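Local coordinates for protein dTDP-4-amino-4,6-dideoxyglucose formyltransferase (Shewanella sp. FDAARGOS_354, PDB 6V2T) that probably transfers a formyl group from a folate cofactor to the 4-amino group of dTDP-4-amino-4,6-dideoxyglucose, a sugar nucleotide linked to lipopolysaccharide O-antigen, at residues 158-166 / 177-185; 77-85 / 101-109. All coordinates share one frame; numbering follows the deposited sequence.

Contact 1 (158-166 / 177-185); sequences LFQKEVPIF and RVQQTEMDL
Arg-177 reaches from the helix to Pro-164 and Phe-166. Its CG lies anti to the backbone N (chi1 -171°), and a bend at chi3 turns the guanidinium toward Pro-164. NH1 donates to Pro-164 O at 2.9 Å, from a position tilted out of the carbonyl plane. The same NH1 forms a salt bridge with Asp-169, which helps fix the rotation of the group. Phe-166 brings a ring edge over one guanidinium face, with CE2 3.5 Å from CZ of Arg-177. The two planes are 68° apart, so this is not a flat stack.

Val-163 fills the middle of the contact. Its CG2 meets CG2 of Val-178 at 3.6 Å. Its CG1 points at Thr-181, 3.4 Å from OG1. Thr-181 turns its methyl to Lys-161, with CG2 3.8 Å from CB. The lysine then passes Leu-185, running in the opposite direction. Lys-161 NZ stays 4.3 Å from Asp-184 OD2, too far for a salt bridge.

Strand and helix run nearly antiparallel, at 154°, with axes 8.8 Å apart. This is a helix packed on the edge strand of the mixed sheet in the formyltransferase domain.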
loop_
_atom_site.group_PDB
_atom_site.type_symbol
_atom_site.label_atom_id
_atom_site.label_comp_id
_atom_site.label_asym_id
_atom_site.label_seq_id
_atom_site.Cartn_x
_atom_site.Cartn_y
_atom_site.Cartn_z
ATOM N N LEU B 158 -7.956 33.827 -11.777
ATOM C CA LEU B 158 -7.681 34.947 -10.842
ATOM C C LEU B 158 -6.318 34.740 -10.161
ATOM O O LEU B 158 -5.463 35.678 -10.166
ATOM C CB LEU B 158 -8.848 35.000 -9.845
ATOM C CG LEU B 158 -10.229 35.135 -10.478
ATOM C CD1 LEU B 158 -11.308 35.434 -9.452
ATOM C CD2 LEU B 158 -10.219 36.242 -11.534
ATOM N N PHE B 159 -6.112 33.579 -9.554
ATOM C CA PHE B 159 -4.846 33.201 -8.888
ATOM C C PHE B 159 -4.601 31.734 -9.173
ATOM O O PHE B 159 -5.601 30.993 -9.212
ATOM C CB PHE B 159 -4.949 33.401 -7.376
ATOM C CG PHE B 159 -5.276 34.816 -6.999
ATOM C CD1 PHE B 159 -4.289 35.794 -6.959
ATOM C CD2 PHE B 159 -6.572 35.175 -6.716
ATOM C CE1 PHE B 159 -4.608 37.102 -6.617
ATOM C CE2 PHE B 159 -6.890 36.489 -6.396
ATOM C CZ PHE B 159 -5.902 37.442 -6.326
ATOM N N GLN B 160 -3.357 31.316 -9.369
ATOM C CA GLN B 160 -3.066 29.866 -9.437
ATOM C C GLN B 160 -1.615 29.613 -9.033
ATOM O O GLN B 160 -0.764 30.521 -9.212
ATOM C CB GLN B 160 -3.437 29.298 -10.811
ATOM C CG GLN B 160 -2.475 29.620 -11.925
ATOM C CD GLN B 160 -2.846 28.965 -13.245
ATOM O OE1 GLN B 160 -2.219 29.254 -14.252
ATOM N NE2 GLN B 160 -3.840 28.075 -13.270
ATOM N N LYS B 161 -1.354 28.406 -8.537
ATOM C CA LYS B 161 0.009 27.967 -8.167
ATOM C C LYS B 161 0.186 26.490 -8.484
ATOM O O LYS B 161 -0.650 25.679 -8.079
ATOM C CB LYS B 161 0.279 28.292 -6.695
ATOM C CG LYS B 161 1.734 28.037 -6.283
ATOM C CD LYS B 161 2.180 28.690 -4.980
ATOM C CE LYS B 161 1.060 29.338 -4.176
ATOM N NZ LYS B 161 1.490 29.784 -2.830
ATOM N N GLU B 162 1.235 26.189 -9.233
ATOM C CA GLU B 162 1.650 24.831 -9.603
ATOM C C GLU B 162 2.252 24.185 -8.359
ATOM O O GLU B 162 2.824 24.897 -7.523
ATOM C CB GLU B 162 2.637 24.881 -10.752
ATOM C CG GLU B 162 3.197 23.516 -11.105
ATOM C CD GLU B 162 3.899 23.423 -12.440
ATOM O OE1 GLU B 162 4.157 24.480 -13.031
ATOM O OE2 GLU B 162 4.122 22.290 -12.923
ATOM N N VAL B 163 2.062 22.887 -8.218
ATOM C CA VAL B 163 2.776 22.083 -7.199
ATOM C C VAL B 163 3.538 21.029 -7.977
ATOM O O VAL B 163 3.103 20.579 -9.054
ATOM C CB VAL B 163 1.845 21.505 -6.111
ATOM C CG1 VAL B 163 0.876 22.538 -5.583
ATOM C CG2 VAL B 163 1.104 20.281 -6.593
ATOM N N PRO B 164 4.743 20.678 -7.480
ATOM C CA PRO B 164 5.568 19.664 -8.119
ATOM C C PRO B 164 4.931 18.286 -7.914
ATOM O O PRO B 164 4.182 18.106 -6.956
ATOM C CB PRO B 164 6.918 19.792 -7.387
ATOM C CG PRO B 164 6.537 20.292 -6.007
ATOM C CD PRO B 164 5.335 21.191 -6.232
ATOM N N ILE B 165 5.168 17.404 -8.873
ATOM C CA ILE B 165 4.916 15.943 -8.771
ATOM C C ILE B 165 6.258 15.216 -8.784
ATOM O O ILE B 165 7.028 15.420 -9.735
ATOM C CB ILE B 165 4.025 15.457 -9.910
ATOM C CG1 ILE B 165 2.705 16.223 -9.926
ATOM C CG2 ILE B 165 3.798 13.947 -9.784
ATOM C CD1 ILE B 165 1.758 15.740 -10.974
ATOM N N PHE B 166 6.466 14.331 -7.817
ATOM C CA PHE B 166 7.680 13.487 -7.744
ATOM C C PHE B 166 7.374 12.085 -8.273
ATOM O O PHE B 166 6.178 11.669 -8.268
ATOM C CB PHE B 166 8.211 13.536 -6.316
ATOM C CG PHE B 166 8.402 14.934 -5.777
ATOM C CD1 PHE B 166 9.354 15.780 -6.326
ATOM C CD2 PHE B 166 7.635 15.409 -4.731
ATOM C CE1 PHE B 166 9.545 17.064 -5.832
ATOM C CE2 PHE B 166 7.818 16.697 -4.244
ATOM C CZ PHE B 166 8.769 17.525 -4.793
ATOM N N ARG B 177 -0.462 17.840 -1.190
ATOM C CA ARG B 177 0.412 18.982 -1.533
ATOM C C ARG B 177 -0.457 20.063 -2.202
ATOM O O ARG B 177 -0.308 21.239 -1.878
ATOM C CB ARG B 177 1.564 18.455 -2.379
ATOM C CG ARG B 177 2.681 19.448 -2.641
ATOM C CD ARG B 177 3.811 18.867 -3.467
ATOM N NE ARG B 177 4.300 17.624 -2.907
ATOM C CZ ARG B 177 4.379 16.437 -3.514
ATOM N NH1 ARG B 177 4.026 16.253 -4.773
ATOM N NH2 ARG B 177 4.794 15.401 -2.820
ATOM N N VAL B 178 -1.412 19.667 -3.036
ATOM C CA VAL B 178 -2.381 20.598 -3.673
ATOM C C VAL B 178 -3.224 21.251 -2.581
ATOM O O VAL B 178 -3.329 22.507 -2.606
ATOM C CB VAL B 178 -3.239 19.894 -4.738
ATOM C CG1 VAL B 178 -4.395 20.757 -5.199
ATOM C CG2 VAL B 178 -2.379 19.477 -5.911
ATOM N N GLN B 179 -3.720 20.467 -1.623
ATOM C CA GLN B 179 -4.576 20.997 -0.526
ATOM C C GLN B 179 -3.793 22.070 0.234
ATOM O O GLN B 179 -4.407 23.111 0.564
ATOM C CB GLN B 179 -5.059 19.923 0.456
ATOM C CG GLN B 179 -6.093 18.946 -0.094
ATOM C CD GLN B 179 -6.514 17.937 0.963
ATOM O OE1 GLN B 179 -5.740 17.070 1.410
ATOM N NE2 GLN B 179 -7.770 18.015 1.353
ATOM N N GLN B 180 -2.491 21.866 0.462
ATOM C CA GLN B 180 -1.655 22.862 1.201
ATOM C C GLN B 180 -1.578 24.171 0.399
ATOM O O GLN B 180 -1.701 25.254 0.996
ATOM C CB GLN B 180 -0.243 22.343 1.470
ATOM C CG GLN B 180 0.539 23.255 2.410
ATOM C CD GLN B 180 -0.206 23.564 3.691
ATOM O OE1 GLN B 180 -0.563 22.662 4.460
ATOM N NE2 GLN B 180 -0.481 24.843 3.914
ATOM N N THR B 181 -1.352 24.056 -0.905
ATOM C CA THR B 181 -1.280 25.187 -1.855
ATOM C C THR B 181 -2.628 25.910 -1.928
ATOM O O THR B 181 -2.585 27.152 -2.062
ATOM C CB THR B 181 -0.751 24.708 -3.209
ATOM O OG1 THR B 181 0.658 24.703 -3.012
ATOM C CG2 THR B 181 -1.115 25.608 -4.363
ATOM N N GLU B 182 -3.756 25.181 -1.933
ATOM C CA GLU B 182 -5.106 25.766 -1.895
ATOM C C GLU B 182 -5.230 26.595 -0.617
ATOM O O GLU B 182 -5.787 27.694 -0.677
ATOM C CB GLU B 182 -6.258 24.759 -1.879
ATOM C CG GLU B 182 -6.423 23.911 -3.122
ATOM C CD GLU B 182 -7.692 23.067 -3.063
ATOM O OE1 GLU B 182 -7.893 22.355 -2.028
ATOM O OE2 GLU B 182 -8.517 23.168 -4.013
ATOM N N MET B 183 -4.734 26.070 0.506
ATOM C CA MET B 183 -4.820 26.802 1.798
ATOM C C MET B 183 -3.923 28.036 1.761
ATOM O O MET B 183 -4.402 29.082 2.200
ATOM C CB MET B 183 -4.461 25.871 2.949
ATOM C CG MET B 183 -5.561 24.865 3.171
ATOM S SD MET B 183 -5.313 23.832 4.649
ATOM C CE MET B 183 -3.699 23.127 4.338
ATOM N N ASP B 184 -2.712 27.927 1.211
ATOM C CA ASP B 184 -1.780 29.059 1.025
ATOM C C ASP B 184 -2.456 30.146 0.178
ATOM O O ASP B 184 -2.411 31.303 0.586
ATOM C CB ASP B 184 -0.463 28.635 0.368
ATOM C CG ASP B 184 0.475 27.769 1.201
ATOM O OD1 ASP B 184 0.194 27.567 2.397
ATOM O OD2 ASP B 184 1.452 27.255 0.603
ATOM N N LEU B 185 -3.053 29.795 -0.981
ATOM C CA LEU B 185 -3.744 30.782 -1.855
ATOM C C LEU B 185 -4.876 31.480 -1.108
ATOM O O LEU B 185 -5.015 32.729 -1.235
ATOM C CB LEU B 185 -4.288 30.087 -3.112
ATOM C CG LEU B 185 -3.251 29.719 -4.155
ATOM C CD1 LEU B 185 -3.883 28.840 -5.231
ATOM C CD2 LEU B 185 -2.633 30.960 -4.806
#

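Contact 2 (77-85 / 101-109); sequences INVKSEKDV and KQIFPSELV. With FOL (folic acid), chain H; 0FX (dTDP-4-amino-4,6-dideoxyglucose), chain G.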
loop_
_atom_site.group_PDB
_atom_site.type_symbol
_atom_site.label_atom_id
_atom_site.label_comp_id
_atom_site.label_asym_id
_atom_site.label_seq_id
_atom_site.Cartn_x
_atom_site.Cartn_y
_atom_site.Cartn_z
ATOM N N ILE B 77 -27.915 22.858 -0.287
ATOM C CA ILE B 77 -28.501 23.744 -1.335
ATOM C C ILE B 77 -28.440 22.983 -2.656
ATOM O O ILE B 77 -27.515 22.156 -2.798
ATOM C CB ILE B 77 -27.794 25.111 -1.407
ATOM C CG1 ILE B 77 -28.707 26.184 -2.005
ATOM C CG2 ILE B 77 -26.462 25.012 -2.142
ATOM C CD1 ILE B 77 -28.306 27.603 -1.644
ATOM N N ASN B 78 -29.397 23.251 -3.543
ATOM C CA ASN B 78 -29.549 22.593 -4.863
ATOM C C ASN B 78 -29.465 23.630 -5.983
ATOM O O ASN B 78 -30.483 24.203 -6.385
ATOM C CB ASN B 78 -30.863 21.823 -4.958
ATOM C CG ASN B 78 -30.954 21.024 -6.238
ATOM O OD1 ASN B 78 -30.065 21.075 -7.089
ATOM N ND2 ASN B 78 -32.024 20.264 -6.369
ATOM N N VAL B 79 -28.285 23.760 -6.556
ATOM C CA VAL B 79 -27.941 24.764 -7.591
ATOM C C VAL B 79 -28.668 24.448 -8.912
ATOM O O VAL B 79 -28.636 25.306 -9.824
ATOM C CB VAL B 79 -26.406 24.765 -7.700
ATOM C CG1 VAL B 79 -25.918 25.182 -9.056
ATOM C CG2 VAL B 79 -25.799 25.604 -6.583
ATOM N N LYS B 80 -29.327 23.291 -9.021
ATOM C CA LYS B 80 -30.192 22.953 -10.184
ATOM C C LYS B 80 -31.669 23.206 -9.847
ATOM O O LYS B 80 -32.496 22.982 -10.728
ATOM C CB LYS B 80 -29.963 21.502 -10.608
ATOM C CG LYS B 80 -28.508 21.150 -10.880
ATOM C CD LYS B 80 -28.333 20.009 -11.857
ATOM C CE LYS B 80 -26.882 19.612 -12.027
ATOM N NZ LYS B 80 -26.749 18.174 -12.364
ATOM N N SER B 81 -31.994 23.658 -8.631
ATOM C CA SER B 81 -33.368 24.084 -8.235
ATOM C C SER B 81 -33.625 25.535 -8.677
ATOM O O SER B 81 -32.950 26.435 -8.145
ATOM C CB SER B 81 -33.590 23.940 -6.751
ATOM O OG SER B 81 -34.657 24.787 -6.330
ATOM N N GLU B 82 -34.577 25.756 -9.590
ATOM C CA GLU B 82 -35.089 27.099 -9.990
ATOM C C GLU B 82 -35.213 28.007 -8.760
ATOM O O GLU B 82 -34.763 29.174 -8.821
ATOM C CB GLU B 82 -36.470 26.973 -10.638
ATOM C CG GLU B 82 -36.757 28.049 -11.666
ATOM C CD GLU B 82 -36.261 27.725 -13.066
ATOM O OE1 GLU B 82 -36.199 26.520 -13.404
ATOM O OE2 GLU B 82 -35.935 28.675 -13.820
ATOM N N LYS B 83 -35.839 27.486 -7.704
ATOM C CA LYS B 83 -36.096 28.186 -6.417
ATOM C C LYS B 83 -34.781 28.560 -5.732
ATOM O O LYS B 83 -34.685 29.717 -5.274
ATOM C CB LYS B 83 -36.931 27.317 -5.468
ATOM C CG LYS B 83 -38.431 27.594 -5.498
ATOM C CD LYS B 83 -39.286 26.375 -5.191
ATOM C CE LYS B 83 -39.593 25.544 -6.422
ATOM N NZ LYS B 83 -39.768 24.107 -6.096
ATOM N N ASP B 84 -33.833 27.621 -5.599
ATOM C CA ASP B 84 -32.558 27.895 -4.882
ATOM C C ASP B 84 -31.757 28.922 -5.696
ATOM O O ASP B 84 -31.239 29.857 -5.085
ATOM C CB ASP B 84 -31.773 26.620 -4.551
ATOM C CG ASP B 84 -32.317 25.833 -3.358
ATOM O OD1 ASP B 84 -33.372 26.220 -2.817
ATOM O OD2 ASP B 84 -31.674 24.841 -2.971
ATOM N N VAL B 85 -31.702 28.780 -7.023
ATOM C CA VAL B 85 -31.008 29.748 -7.923
ATOM C C VAL B 85 -31.575 31.157 -7.674
ATOM O O VAL B 85 -30.770 32.098 -7.460
ATOM C CB VAL B 85 -31.109 29.304 -9.393
ATOM C CG1 VAL B 85 -30.832 30.431 -10.375
ATOM C CG2 VAL B 85 -30.184 28.130 -9.667
ATOM N N LYS B 101 -19.662 19.718 -5.581
ATOM C CA LYS B 101 -20.029 18.518 -6.401
ATOM C C LYS B 101 -21.033 18.879 -7.513
ATOM O O LYS B 101 -21.220 18.035 -8.398
ATOM C CB LYS B 101 -20.615 17.399 -5.527
ATOM C CG LYS B 101 -19.640 16.702 -4.587
ATOM C CD LYS B 101 -20.315 15.847 -3.518
ATOM C CE LYS B 101 -19.330 15.044 -2.689
ATOM N NZ LYS B 101 -18.647 14.020 -3.516
ATOM N N GLN B 102 -21.675 20.054 -7.501
ATOM C CA GLN B 102 -22.721 20.380 -8.520
ATOM C C GLN B 102 -22.195 21.338 -9.584
ATOM O O GLN B 102 -21.530 22.314 -9.238
ATOM C CB GLN B 102 -23.944 21.049 -7.903
ATOM C CG GLN B 102 -24.709 20.175 -6.924
ATOM C CD GLN B 102 -25.946 20.897 -6.438
ATOM O OE1 GLN B 102 -25.881 21.801 -5.602
ATOM N NE2 GLN B 102 -27.085 20.517 -6.994
ATOM N N ILE B 103 -22.565 21.111 -10.840
ATOM C CA ILE B 103 -22.313 22.076 -11.938
ATOM C C ILE B 103 -23.281 23.250 -11.770
ATOM O O ILE B 103 -24.492 22.997 -11.623
ATOM C CB ILE B 103 -22.453 21.403 -13.312
ATOM C CG1 ILE B 103 -21.445 20.261 -13.472
ATOM C CG2 ILE B 103 -22.305 22.461 -14.405
ATOM C CD1 ILE B 103 -21.878 19.158 -14.427
ATOM N N PHE B 104 -22.775 24.489 -11.783
ATOM C CA PHE B 104 -23.639 25.698 -11.714
ATOM C C PHE B 104 -24.315 25.881 -13.063
ATOM O O PHE B 104 -23.647 25.844 -14.088
ATOM C CB PHE B 104 -22.859 26.957 -11.329
ATOM C CG PHE B 104 -22.459 27.048 -9.879
ATOM C CD1 PHE B 104 -22.318 25.914 -9.096
ATOM C CD2 PHE B 104 -22.219 28.288 -9.297
ATOM C CE1 PHE B 104 -21.927 26.014 -7.770
ATOM C CE2 PHE B 104 -21.805 28.380 -7.975
ATOM C CZ PHE B 104 -21.666 27.247 -7.219
ATOM N N PRO B 105 -25.651 26.077 -13.116
ATOM C CA PRO B 105 -26.317 26.376 -14.371
ATOM C C PRO B 105 -25.961 27.778 -14.880
ATOM O O PRO B 105 -25.595 28.654 -14.084
ATOM C CB PRO B 105 -27.802 26.322 -13.997
ATOM C CG PRO B 105 -27.814 26.762 -12.555
ATOM C CD PRO B 105 -26.573 26.128 -11.973
ATOM N N SER B 106 -26.102 27.969 -16.186
ATOM C CA SER B 106 -25.924 29.261 -16.889
ATOM C C SER B 106 -26.696 30.382 -16.171
ATOM O O SER B 106 -26.144 31.468 -16.079
ATOM C CB SER B 106 -26.323 29.116 -18.330
ATOM O OG SER B 106 -27.699 28.831 -18.418
ATOM N N GLU B 107 -27.887 30.116 -15.604
ATOM C CA GLU B 107 -28.729 31.120 -14.899
ATOM C C GLU B 107 -28.071 31.591 -13.597
ATOM O O GLU B 107 -28.413 32.714 -13.151
ATOM C CB GLU B 107 -30.120 30.560 -14.569
ATOM C CG GLU B 107 -31.017 30.380 -15.784
ATOM C CD GLU B 107 -30.801 29.106 -16.585
ATOM O OE1 GLU B 107 -29.968 28.260 -16.163
ATOM O OE2 GLU B 107 -31.456 28.963 -17.647
ATOM N N LEU B 108 -27.196 30.791 -12.975
ATOM C CA LEU B 108 -26.440 31.234 -11.779
ATOM C C LEU B 108 -25.188 32.011 -12.220
ATOM O O LEU B 108 -25.026 33.145 -11.785
ATOM C CB LEU B 108 -26.048 30.014 -10.949
ATOM C CG LEU B 108 -26.218 30.122 -9.439
ATOM C CD1 LEU B 108 -25.489 28.997 -8.741
ATOM C CD2 LEU B 108 -25.789 31.473 -8.893
ATOM N N VAL B 109 -24.310 31.390 -13.014
ATOM C CA VAL B 109 -22.956 31.939 -13.336
ATOM C C VAL B 109 -23.063 33.237 -14.142
ATOM O O VAL B 109 -22.151 34.083 -13.983
ATOM C CB VAL B 109 -22.022 30.911 -14.012
ATOM C CG1 VAL B 109 -21.817 29.687 -13.139
ATOM C CG2 VAL B 109 -22.453 30.498 -15.407
HETATM N N1 FOL H . -19.966 24.963 -12.398
HETATM C C2 FOL H . -19.717 25.655 -13.523
HETATM N NA2 FOL H . -20.729 26.060 -14.283
HETATM N N3 FOL H . -18.440 25.990 -13.879
HETATM C C4 FOL H . -17.404 25.571 -13.137
HETATM O O4 FOL H . -16.267 25.927 -13.546
HETATM C C4A FOL H . -17.642 24.853 -11.968
HETATM N N5 FOL H . -16.663 24.380 -11.197
HETATM C C6 FOL H . -16.863 23.320 -10.202
HETATM C C7 FOL H . -18.248 23.542 -9.566
HETATM N N8 FOL H . -19.271 23.859 -10.525
HETATM C C8A FOL H . -18.967 24.560 -11.628
HETATM C C9 FOL H . -16.486 21.891 -10.745
HETATM N N10 FOL H . -17.314 20.823 -10.180
HETATM C C11 FOL H . -18.919 17.486 -12.181
HETATM C C12 FOL H . -19.189 17.738 -10.835
HETATM C C13 FOL H . -18.632 18.846 -10.187
HETATM C C14 FOL H . -17.821 19.739 -10.856
HETATM C C15 FOL H . -17.576 19.501 -12.204
HETATM C C16 FOL H . -18.115 18.391 -12.860
HETATM C C FOL H . -19.542 16.306 -12.890
HETATM O O FOL H . -20.536 15.841 -12.377
HETATM N N FOL H . -19.109 15.828 -14.059
HETATM O O4P 0FX G . -11.482 16.976 -4.162
HETATM P P2 0FX G . -12.803 16.661 -3.457
HETATM O O3P 0FX G . -13.234 17.745 -2.520
HETATM O O1G 0FX G . -13.814 16.630 -4.658
HETATM C C1G 0FX G . -14.962 17.474 -4.596
HETATM C C2G 0FX G . -16.115 16.598 -5.044
HETATM O O2G 0FX G . -16.336 15.448 -4.205
HETATM C C3G 0FX G . -15.781 16.122 -6.447
HETATM O O3G 0FX G . -16.922 15.386 -6.913
HETATM C C4G 0FX G . -15.413 17.299 -7.373
HETATM N N4A 0FX G . -14.845 16.768 -8.616
HETATM C C5G 0FX G . -14.392 18.275 -6.802
HETATM C C6G 0FX G . -14.271 19.528 -7.694
HETATM O O5G 0FX G . -14.786 18.615 -5.470
HETATM O OPP 0FX G . -13.001 15.337 -2.412
HETATM P P 0FX G . -13.100 13.965 -3.165
HETATM O O1P 0FX G . -14.195 13.749 -4.100
HETATM O O2P 0FX G . -13.289 12.916 -2.102
HETATM O O5 0FX G . -11.734 13.497 -3.801
HETATM C C5 0FX G . -10.511 13.746 -3.160
HETATM C C4 0FX G . -9.490 12.768 -3.753
HETATM O O4 0FX G . -9.763 11.419 -3.371
HETATM C C3 0FX G . -9.497 12.696 -5.289
HETATM O O3 0FX G . -8.782 13.770 -5.884
HETATM C C2 0FX G . -8.922 11.294 -5.612
HETATM C C1 0FX G . -9.382 10.512 -4.351
HETATM N N11 0FX G . -10.520 9.667 -4.683
HETATM C C61 0FX G . -11.793 10.024 -4.399
HETATM C C51 0FX G . -12.831 9.153 -4.725
HETATM C C5A 0FX G . -14.274 9.543 -4.423
HETATM C C21 0FX G . -10.243 8.493 -5.263
HETATM O O21 0FX G . -8.951 8.180 -5.533
HETATM N N31 0FX G . -11.224 7.625 -5.611
HETATM C C41 0FX G . -12.520 7.937 -5.346
HETATM O O41 0FX G . -13.496 7.071 -5.750
#
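Gln-102 meets the turn at 78-81 with both ends of its amide. Its OE1 accepts from Val-79 N at 3.2 Å, in a nearly straight bond (177°). Its NE2 gives a hydrogen to Asn-78 OD1 at 3.0 Å. Lys-80 N donates to the same OD1 from the opposite face of the amide plane, closing an Asx turn. Two bonds therefore grip this oxygen.

The tight part is around Val-79. With chi1 at 153°, the CG1 branch is trans to the amide nitrogen. Val-79 CG1 is 3.7 Å from Phe-104 CD1. It also touches the CD1 methyl of Leu-108. Val-79 O is buried here without a polar partner.

Packing is looser toward the start of helix 82-91. Val-85 CG2 is 4.0 Å from Pro-105 CG, and its CG1 only brushes Glu-107. Exposed Lys-80 runs extended along the solvent side, with CE 4.2 Å from Ile-103 O.

The 101-109 segment also lines the ligand pockets. Phe-104 O accepts from folate NA2 at 2.9 Å, and Lys-101 NZ donates to O2G of the sugar nucleotide. The loop forms part of the folate pocket, which is consistent with the active site of a folate-dependent formyltransferase.

How the contacts relate
Contacts 1 and 2 lie on opposite sides of the chain's centre. Their centres are 27 Å apart and their nearest atoms about 12 Å, so they do not touch. One mixed sheet relates them. Contact 1 holds its edge strand 157-163, while contact 2 begins at the end of the other edge strand, 75-77. Contact 2 reaches the ligands directly, through the segment 101-109. Contact 1 is tied to the sugar site through its helix. There Glu-182 is hydrogen-bonded to His-99, which also bonds the sugar nucleotide, and Tyr-175, earlier in the same helix, is another of its partners. His-99 lies two residues before Lys-101 of contact 2.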